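Isoprenyl transferase (Helicobacter pylori, PDB 2D2R) condenses isopentenyl diphosphate with farnesyl diphosphate to build undecaprenyl diphosphate, a long-chain isoprenoid, in a reaction that depends on magnesium. Local coordinates at residues A[17-22]-A[58-63]; A[22-27]-A[189-194]; A[62-67]-A[199-204]. One frame throughout, in Å; residues are numbered along the deposited sequence.

Contact 1 of 3, residues A[17-22]-A[58-63]; sequences KHLAII and HKLECL
Strands 18-22 and 62-66 are parallel neighbours in the central sheet, joined through helices 26-31 and 37-56 as a beta-alpha-beta crossover, and this contact is the start of their pairing. His18 lies beside Cys62 on one face, and Leu19 beside Leu63 on the other. On the first face the cysteine sulfur covers the imidazole: Cys62 SG sits over the middle of the His18 ring, 3.8 Å from its centroid. Both side chains run anti to their own backbone N, which brings the flat ring and the thiol one above the other, with Cys62 CB also over the ring. The ring's rotation is fixed from outside the pair, since NE2 is bonded to Thr64 OG1 and ND1 to Pro184 O; facing a carbonyl, ND1 probably carries the proton. On the opposite face Leu19 and Leu63 lie side by side, pointing the same way, and Leu63 CD1 meets Leu19 CG at 3.7 Å. Leu60 CD1 comes against Leu19 CB from the loop side, and Cys55 of helix 37-56 covers this apolar group. The backbone starts with a forked bond. Lys17 O takes Glu61 N in its carbonyl plane, on a lone pair, and Cys62 N nearly along the C=O axis, each at 3.0 Å. Leu19 N then reaches Cys62 O in a straight bond, 165° at the hydrogen. At the partly exposed start of the two strands Lys17 and Glu61 run alongside each other, the carboxylate lying against the lysine methylenes. Beyond CG the lysine chain is straight until the last torsion (chi4 -71°), which sets NZ above the carboxylate plane, 2.4 Å from Glu61 OE2, a very short salt bridge.

Contact 2 of 3, residues A[22-27]-A[189-194]; sequences IMDGNG and LLRTGG
The probable catalytic aspartate of this cis-prenyltransferase lies here, where strands 18-22 and 188-191 run out into the active-site loops. By similarity Asp24 is the active-site and Mg(2+)-binding residue, and Gly25 and Arg191 belong to the substrate site. Two nearly linear backbone bonds close the parallel pairing: Ile22 N to Leu190 O at 2.8 Å, and Thr192 N to Ile22 O at 3.1 Å. Beyond them the chain folds through an inverse gamma turn centred on Met23 and brings Asp24 over the end of the neighbouring strand. Thr192 OG1, set between its own N and carbonyl carbon, gives a bond to a lone pair of Asp24 O at 3.0 Å. Arg191 stretches out from CG to NE and crosses Ile22 obliquely, so that Ile22 CG2 lies 3.7 Å above one face of the guanidinium, toward its rim. In the plane of that group, at its edge, NH2 points straight at Asp24 OD2, a weak, long hydrogen bond of 3.4 Å within a salt bridge, with the two planes 82° apart. Water 1 binds the pair more tightly, donating to Asp24 OD2 at 2.5 Å and to Thr192 O while accepting from Arg191 NE. The nearby positive charge would probably help keep Asp24 ionised. NH1 is held by Arg197 O and Ser199 OG. Gly193, without a side chain, lets the two backbones close up beside Gly25, the N-cap of helix 26-31. Strand 210-213 flanks strand 188-191 on the side away from strand 18-22, while Leu48 of helix 37-56 packs on Met23.

Contact 3 of 3, residues A[62-67]-A[199-204]; sequences CLTLYA and SNFLLW
An offset aromatic stack packs the loop that follows strand 188-191 against the C-terminal half of strand 62-66, close to the centre of the subunit, in the parallel alpha/beta core of the cis-prenyltransferase fold. No direct hydrogen bond joins the two segments; flat rings do the work. Tyr66 and Phe201 both turn CG anti to the backbone N, and from facing backbones their side chains slide past each other in opposite directions. The ring planes are 8° apart and the centroids 4.5 Å, so each ring reaches over the root of the other. Phe201 CD1 lies 3.5 Å from Tyr66 CG, and Tyr66 CB stands over the phenylalanine face as a CH-pi contact, 3.8 Å from the centroid. The other face of Phe201 is covered by its own neighbour, with Leu202 CG over the centre. Leu202 CD1 then goes on to meet Thr64 CG2 tip to tip at 3.8 Å, the threonine OG1 being taken by His18. Ser199, a substrate-site residue by similarity, turns its OG to Arg191, while Asn200 reaches Tyr208 of the second subunit, so the loop lies between the probable active site and the dimer interface. Tyr66 OH is hydrogen-bonded to Tyr143 O and, at 2.5 Å, to water 2; that water donates to Ser199 O at 2.9 Å.

Overall arrangement
Three strands side by side, 62-66, 18-22 and 188-191, tie the contacts together, with 18-22 in the middle. Contacts 1 and 2 share Ile22, and Leu190 N probably bonds to Ala20 O at 2.8 Å; their centres are 16 Å apart. Contact 3 continues along strand 62-66 from contact 1, its centre 11 Å away, and the 2.7 Å between His18 NE2 and Thr64 OG1 joins them. The shared Ile22 also reaches contact 3, its CG1 3.4 Å from Phe201 CD2. Toward the probable active site, Ser199 OG lies 2.9 Å from Arg191 NH1, linking contact 3 to contact 2, and the Ser199 side chain is about 7 Å from that of Asp24.

Contact 1 of 3, residues A[17-22]-A[58-63]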
loop_
_atom_site.group_PDB
_atom_site.type_symbol
_atom_site.label_atom_id
_atom_site.label_comp_id
_atom_site.label_asym_id
_atom_site.label_seq_id
_atom_site.Cartn_x
_atom_site.Cartn_y
_atom_site.Cartn_z
ATOM N N LYS A 17 -7.235 14.854 6.945
ATOM C CA LYS A 17 -6.873 15.932 6.053
ATOM C C LYS A 17 -6.851 15.514 4.587
ATOM O O LYS A 17 -7.272 16.280 3.719
ATOM C CB LYS A 17 -5.516 16.500 6.425
ATOM C CG LYS A 17 -5.498 17.174 7.768
ATOM C CD LYS A 17 -4.141 17.770 8.021
ATOM C CE LYS A 17 -4.112 18.642 9.278
ATOM N NZ LYS A 17 -4.867 19.938 9.140
ATOM N N HIS A 18 -6.382 14.296 4.310
ATOM C CA HIS A 18 -6.277 13.830 2.923
ATOM C C HIS A 18 -7.012 12.503 2.786
ATOM O O HIS A 18 -6.637 11.508 3.459
ATOM C CB HIS A 18 -4.782 13.641 2.590
ATOM C CG HIS A 18 -4.512 13.238 1.174
ATOM N ND1 HIS A 18 -3.231 13.135 0.661
ATOM C CD2 HIS A 18 -5.352 12.925 0.158
ATOM C CE1 HIS A 18 -3.302 12.766 -0.609
ATOM N NE2 HIS A 18 -4.575 12.633 -0.939
ATOM N N LEU A 19 -8.045 12.488 1.938
ATOM C CA LEU A 19 -8.862 11.315 1.663
ATOM C C LEU A 19 -8.537 10.923 0.237
ATOM O O LEU A 19 -8.438 11.788 -0.632
ATOM C CB LEU A 19 -10.357 11.638 1.787
ATOM C CG LEU A 19 -11.415 10.643 1.256
ATOM C CD1 LEU A 19 -11.356 9.302 2.019
ATOM C CD2 LEU A 19 -12.854 11.241 1.417
ATOM N N ALA A 20 -8.359 9.623 -0.006
ATOM C CA ALA A 20 -8.024 9.138 -1.349
ATOM C C ALA A 20 -9.036 8.066 -1.695
ATOM O O ALA A 20 -9.419 7.255 -0.843
ATOM C CB ALA A 20 -6.606 8.534 -1.357
ATOM N N ILE A 21 -9.484 8.039 -2.937
ATOM C CA ILE A 21 -10.469 7.051 -3.246
ATOM C C ILE A 21 -10.230 6.298 -4.524
ATOM O O ILE A 21 -9.906 6.902 -5.540
ATOM C CB ILE A 21 -11.902 7.681 -3.342
ATOM C CG1 ILE A 21 -12.271 8.431 -2.046
ATOM C CG2 ILE A 21 -12.881 6.555 -3.619
ATOM C CD1 ILE A 21 -13.657 9.142 -2.105
ATOM N N ILE A 22 -10.350 4.960 -4.463
ATOM C CA ILE A 22 -10.259 4.137 -5.684
ATOM C C ILE A 22 -11.779 4.006 -6.010
ATOM O O ILE A 22 -12.544 3.373 -5.284
ATOM C CB ILE A 22 -9.595 2.743 -5.371
ATOM C CG1 ILE A 22 -8.094 2.995 -5.090
ATOM C CG2 ILE A 22 -9.777 1.767 -6.551
ATOM C CD1 ILE A 22 -7.399 1.915 -4.341
ATOM N N HIS A 58 -16.550 20.636 3.584
ATOM C CA HIS A 58 -16.445 20.046 4.889
ATOM C C HIS A 58 -15.088 20.181 5.515
ATOM O O HIS A 58 -14.793 19.522 6.503
ATOM C CB HIS A 58 -16.905 18.595 4.832
ATOM C CG HIS A 58 -18.399 18.442 4.783
ATOM N ND1 HIS A 58 -19.171 18.292 5.916
ATOM C CD2 HIS A 58 -19.268 18.459 3.740
ATOM C CE1 HIS A 58 -20.448 18.222 5.576
ATOM N NE2 HIS A 58 -20.534 18.321 4.260
ATOM N N LYS A 59 -14.281 21.079 4.962
ATOM C CA LYS A 59 -12.937 21.356 5.472
ATOM C C LYS A 59 -11.968 20.189 5.269
ATOM O O LYS A 59 -11.222 19.826 6.171
ATOM C CB LYS A 59 -12.992 21.716 6.968
ATOM C CG LYS A 59 -12.204 22.985 7.378
ATOM C CD LYS A 59 -12.158 23.148 8.920
ATOM C CE LYS A 59 -12.109 24.620 9.360
ATOM N NZ LYS A 59 -11.046 25.422 8.670
ATOM N N LEU A 60 -12.008 19.579 4.091
ATOM C CA LEU A 60 -11.089 18.485 3.786
ATOM C C LEU A 60 -9.960 19.273 3.157
ATOM O O LEU A 60 -10.209 20.261 2.477
ATOM C CB LEU A 60 -11.691 17.546 2.734
ATOM C CG LEU A 60 -11.049 16.171 2.565
ATOM C CD1 LEU A 60 -11.839 15.140 3.398
ATOM C CD2 LEU A 60 -11.055 15.757 1.085
ATOM N N GLU A 61 -8.722 18.892 3.366
ATOM C CA GLU A 61 -7.702 19.683 2.724
ATOM C C GLU A 61 -7.297 19.096 1.353
ATOM O O GLU A 61 -6.820 19.829 0.476
ATOM C CB GLU A 61 -6.474 19.819 3.639
ATOM C CG GLU A 61 -6.711 20.572 4.921
ATOM C CD GLU A 61 -5.498 20.507 5.874
ATOM O OE1 GLU A 61 -4.366 20.141 5.419
ATOM O OE2 GLU A 61 -5.671 20.822 7.076
ATOM N N CYS A 62 -7.518 17.781 1.159
ATOM C CA CYS A 62 -7.105 17.136 -0.090
ATOM C C CYS A 62 -7.924 15.873 -0.388
ATOM O O CYS A 62 -8.213 15.095 0.509
ATOM C CB CYS A 62 -5.608 16.769 -0.012
ATOM S SG CYS A 62 -4.885 16.342 -1.562
ATOM N N LEU A 63 -8.280 15.679 -1.644
ATOM C CA LEU A 63 -9.052 14.529 -2.062
ATOM C C LEU A 63 -8.349 14.066 -3.327
ATOM O O LEU A 63 -8.196 14.852 -4.272
ATOM C CB LEU A 63 -10.501 14.958 -2.387
ATOM C CG LEU A 63 -11.436 13.858 -2.907
ATOM C CD1 LEU A 63 -11.667 12.851 -1.748
ATOM C CD2 LEU A 63 -12.804 14.441 -3.402
#

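Contact 2 of 3, residues A[22-27]-A[189-194]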
loop_
_atom_site.group_PDB
_atom_site.type_symbol
_atom_site.label_atom_id
_atom_site.label_comp_id
_atom_site.label_asym_id
_atom_site.label_seq_id
_atom_site.Cartn_x
_atom_site.Cartn_y
_atom_site.Cartn_z
ATOM N N ILE A 22 -10.350 4.960 -4.463
ATOM C CA ILE A 22 -10.259 4.137 -5.684
ATOM C C ILE A 22 -11.779 4.006 -6.010
ATOM O O ILE A 22 -12.544 3.373 -5.284
ATOM C CB ILE A 22 -9.595 2.743 -5.371
ATOM C CG1 ILE A 22 -8.094 2.995 -5.090
ATOM C CG2 ILE A 22 -9.777 1.767 -6.551
ATOM C CD1 ILE A 22 -7.399 1.915 -4.341
ATOM N N MET A 23 -12.206 4.671 -7.080
ATOM C CA MET A 23 -13.616 4.683 -7.452
ATOM C C MET A 23 -13.932 3.470 -8.314
ATOM O O MET A 23 -13.963 3.552 -9.534
ATOM C CB MET A 23 -13.913 5.967 -8.225
ATOM C CG MET A 23 -13.392 7.199 -7.540
ATOM S SD MET A 23 -13.620 8.689 -8.571
ATOM C CE MET A 23 -12.375 8.335 -9.907
ATOM N N ASP A 24 -14.181 2.339 -7.701
ATOM C CA ASP A 24 -14.452 1.166 -8.489
ATOM C C ASP A 24 -15.964 0.807 -8.535
ATOM O O ASP A 24 -16.752 1.271 -7.708
ATOM C CB ASP A 24 -13.609 0.021 -7.916
ATOM C CG ASP A 24 -13.478 -1.149 -8.862
ATOM O OD1 ASP A 24 -13.421 -0.908 -10.099
ATOM O OD2 ASP A 24 -13.422 -2.315 -8.370
ATOM N N GLY A 25 -16.350 -0.014 -9.514
ATOM C CA GLY A 25 -17.750 -0.431 -9.648
ATOM C C GLY A 25 -18.605 0.224 -10.744
ATOM O O GLY A 25 -19.781 -0.087 -10.857
ATOM N N ASN A 26 -18.038 1.121 -11.545
ATOM C CA ASN A 26 -18.787 1.811 -12.611
ATOM C C ASN A 26 -19.414 0.921 -13.666
ATOM O O ASN A 26 -20.637 0.761 -13.746
ATOM C CB ASN A 26 -17.890 2.797 -13.355
ATOM C CG ASN A 26 -17.715 4.095 -12.625
ATOM O OD1 ASN A 26 -17.025 4.998 -13.117
ATOM N ND2 ASN A 26 -18.339 4.219 -11.457
ATOM N N GLY A 27 -18.557 0.389 -14.520
ATOM C CA GLY A 27 -19.042 -0.455 -15.590
ATOM C C GLY A 27 -19.899 -1.572 -15.048
ATOM O O GLY A 27 -20.873 -1.986 -15.657
ATOM N N LEU A 189 -7.629 5.794 2.981
ATOM C CA LEU A 189 -7.671 5.348 1.576
ATOM C C LEU A 189 -8.894 4.460 1.466
ATOM O O LEU A 189 -9.015 3.438 2.142
ATOM C CB LEU A 189 -6.391 4.552 1.210
ATOM C CG LEU A 189 -6.452 3.898 -0.172
ATOM C CD1 LEU A 189 -6.620 4.998 -1.251
ATOM C CD2 LEU A 189 -5.194 3.137 -0.439
ATOM N N LEU A 190 -9.852 4.899 0.664
ATOM C CA LEU A 190 -11.098 4.156 0.517
ATOM C C LEU A 190 -11.211 3.525 -0.826
ATOM O O LEU A 190 -10.829 4.145 -1.812
ATOM C CB LEU A 190 -12.287 5.119 0.650
ATOM C CG LEU A 190 -13.659 4.628 0.229
ATOM C CD1 LEU A 190 -14.133 3.615 1.292
ATOM C CD2 LEU A 190 -14.652 5.903 0.166
ATOM N N ARG A 191 -11.715 2.297 -0.871
ATOM C CA ARG A 191 -11.942 1.637 -2.165
ATOM C C ARG A 191 -13.385 1.139 -2.220
ATOM O O ARG A 191 -13.841 0.371 -1.363
ATOM C CB ARG A 191 -10.975 0.457 -2.420
ATOM C CG ARG A 191 -11.302 -0.286 -3.705
ATOM C CD ARG A 191 -10.178 -1.143 -4.240
ATOM N NE ARG A 191 -10.553 -1.731 -5.515
ATOM C CZ ARG A 191 -9.690 -2.213 -6.387
ATOM N NH1 ARG A 191 -8.377 -2.193 -6.075
ATOM N NH2 ARG A 191 -10.113 -2.621 -7.599
ATOM N N THR A 192 -14.123 1.623 -3.235
ATOM C CA THR A 192 -15.497 1.218 -3.414
ATOM C C THR A 192 -15.516 0.020 -4.381
ATOM O O THR A 192 -14.459 -0.392 -4.909
ATOM C CB THR A 192 -16.323 2.422 -4.037
ATOM O OG1 THR A 192 -15.786 2.721 -5.320
ATOM C CG2 THR A 192 -16.199 3.683 -3.139
ATOM N N GLY A 193 -16.698 -0.570 -4.572
ATOM C CA GLY A 193 -16.835 -1.679 -5.490
ATOM C C GLY A 193 -16.559 -3.091 -5.027
ATOM O O GLY A 193 -16.593 -4.007 -5.832
ATOM N N GLY A 194 -16.232 -3.300 -3.768
ATOM C CA GLY A 194 -16.088 -4.688 -3.356
ATOM C C GLY A 194 -14.716 -5.356 -3.279
ATOM O O GLY A 194 -14.547 -6.294 -2.496
HETATM O O HOH W 1 -13.221 -2.618 -5.885
#

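Contact 3 of 3, residues A[62-67]-A[199-204]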
loop_
_atom_site.group_PDB
_atom_site.type_symbol
_atom_site.label_atom_id
_atom_site.label_comp_id
_atom_site.label_asym_id
_atom_site.label_seq_id
_atom_site.Cartn_x
_atom_site.Cartn_y
_atom_site.Cartn_z
ATOM N N CYS A 62 -7.518 17.781 1.159
ATOM C CA CYS A 62 -7.105 17.136 -0.090
ATOM C C CYS A 62 -7.924 15.873 -0.388
ATOM O O CYS A 62 -8.213 15.095 0.509
ATOM C CB CYS A 62 -5.608 16.769 -0.012
ATOM S SG CYS A 62 -4.885 16.342 -1.562
ATOM N N LEU A 63 -8.280 15.679 -1.644
ATOM C CA LEU A 63 -9.052 14.529 -2.062
ATOM C C LEU A 63 -8.349 14.066 -3.327
ATOM O O LEU A 63 -8.196 14.852 -4.272
ATOM C CB LEU A 63 -10.501 14.958 -2.387
ATOM C CG LEU A 63 -11.436 13.858 -2.907
ATOM C CD1 LEU A 63 -11.667 12.851 -1.748
ATOM C CD2 LEU A 63 -12.804 14.441 -3.402
ATOM N N THR A 64 -7.900 12.807 -3.352
ATOM C CA THR A 64 -7.223 12.286 -4.516
ATOM C C THR A 64 -8.075 11.116 -5.028
ATOM O O THR A 64 -8.407 10.213 -4.263
ATOM C CB THR A 64 -5.831 11.790 -4.152
ATOM O OG1 THR A 64 -5.070 12.871 -3.622
ATOM C CG2 THR A 64 -5.138 11.268 -5.377
ATOM N N LEU A 65 -8.387 11.128 -6.329
ATOM C CA LEU A 65 -9.258 10.130 -6.942
ATOM C C LEU A 65 -8.532 9.353 -8.024
ATOM O O LEU A 65 -7.824 9.925 -8.868
ATOM C CB LEU A 65 -10.526 10.833 -7.518
ATOM C CG LEU A 65 -11.409 11.553 -6.485
ATOM C CD1 LEU A 65 -12.509 12.315 -7.170
ATOM C CD2 LEU A 65 -12.044 10.538 -5.516
ATOM N N TYR A 66 -8.674 8.037 -7.993
ATOM C CA TYR A 66 -7.953 7.255 -8.963
ATOM C C TYR A 66 -8.752 7.241 -10.258
ATOM O O TYR A 66 -9.576 6.352 -10.495
ATOM C CB TYR A 66 -7.709 5.870 -8.390
ATOM C CG TYR A 66 -6.671 5.040 -9.081
ATOM C CD1 TYR A 66 -5.845 5.573 -10.063
ATOM C CD2 TYR A 66 -6.518 3.714 -8.745
ATOM C CE1 TYR A 66 -4.883 4.798 -10.693
ATOM C CE2 TYR A 66 -5.571 2.914 -9.365
ATOM C CZ TYR A 66 -4.745 3.461 -10.339
ATOM O OH TYR A 66 -3.764 2.671 -10.902
ATOM N N ALA A 67 -8.505 8.264 -11.086
ATOM C CA ALA A 67 -9.222 8.439 -12.366
ATOM C C ALA A 67 -8.987 7.259 -13.263
ATOM O O ALA A 67 -9.943 6.639 -13.726
ATOM C CB ALA A 67 -8.787 9.706 -13.059
ATOM N N SER A 199 -4.109 -1.847 -5.694
ATOM C CA SER A 199 -3.985 -1.610 -7.113
ATOM C C SER A 199 -2.980 -0.551 -7.528
ATOM O O SER A 199 -3.301 0.315 -8.358
ATOM C CB SER A 199 -5.377 -1.295 -7.692
ATOM O OG SER A 199 -6.093 -2.529 -7.752
ATOM N N ASN A 200 -1.773 -0.611 -6.969
ATOM C CA ASN A 200 -0.673 0.289 -7.391
ATOM C C ASN A 200 -1.048 1.786 -7.318
ATOM O O ASN A 200 -0.707 2.569 -8.179
ATOM C CB ASN A 200 -0.321 -0.132 -8.816
ATOM C CG ASN A 200 1.005 0.387 -9.281
ATOM O OD1 ASN A 200 1.920 0.630 -8.504
ATOM N ND2 ASN A 200 1.107 0.606 -10.598
ATOM N N PHE A 201 -1.791 2.138 -6.289
ATOM C CA PHE A 201 -2.247 3.495 -6.065
ATOM C C PHE A 201 -1.731 4.086 -4.766
ATOM O O PHE A 201 -2.036 3.589 -3.651
ATOM C CB PHE A 201 -3.782 3.475 -6.070
ATOM C CG PHE A 201 -4.454 4.828 -5.843
ATOM C CD1 PHE A 201 -4.225 5.893 -6.704
ATOM C CD2 PHE A 201 -5.366 5.003 -4.803
ATOM C CE1 PHE A 201 -4.921 7.144 -6.532
ATOM C CE2 PHE A 201 -6.054 6.223 -4.618
ATOM C CZ PHE A 201 -5.830 7.291 -5.495
ATOM N N LEU A 202 -0.957 5.157 -4.900
ATOM C CA LEU A 202 -0.454 5.921 -3.754
ATOM C C LEU A 202 0.124 4.991 -2.682
ATOM O O LEU A 202 -0.167 5.145 -1.503
ATOM C CB LEU A 202 -1.603 6.741 -3.133
ATOM C CG LEU A 202 -2.252 7.807 -4.059
ATOM C CD1 LEU A 202 -3.369 8.598 -3.280
ATOM C CD2 LEU A 202 -1.167 8.718 -4.517
ATOM N N LEU A 203 0.981 4.077 -3.095
ATOM C CA LEU A 203 1.564 3.098 -2.142
ATOM C C LEU A 203 2.412 3.812 -1.075
ATOM O O LEU A 203 2.251 3.620 0.132
ATOM C CB LEU A 203 2.372 2.089 -2.924
ATOM C CG LEU A 203 1.597 1.315 -4.012
ATOM C CD1 LEU A 203 2.543 0.406 -4.860
ATOM C CD2 LEU A 203 0.609 0.424 -3.339
ATOM N N TRP A 204 3.281 4.691 -1.533
ATOM C CA TRP A 204 4.143 5.442 -0.650
ATOM C C TRP A 204 3.363 6.373 0.235
ATOM O O TRP A 204 3.586 6.389 1.434
ATOM C CB TRP A 204 5.155 6.222 -1.484
ATOM C CG TRP A 204 6.082 7.115 -0.681
ATOM C CD1 TRP A 204 5.776 8.348 -0.090
ATOM C CD2 TRP A 204 7.469 6.905 -0.457
ATOM N NE1 TRP A 204 6.906 8.884 0.472
ATOM C CE2 TRP A 204 7.957 8.027 0.250
ATOM C CE3 TRP A 204 8.362 5.874 -0.799
ATOM C CZ2 TRP A 204 9.297 8.144 0.625
ATOM C CZ3 TRP A 204 9.673 5.988 -0.434
ATOM C CH2 TRP A 204 10.139 7.120 0.273
HETATM O O HOH W 2 -3.974 0.146 -11.182
#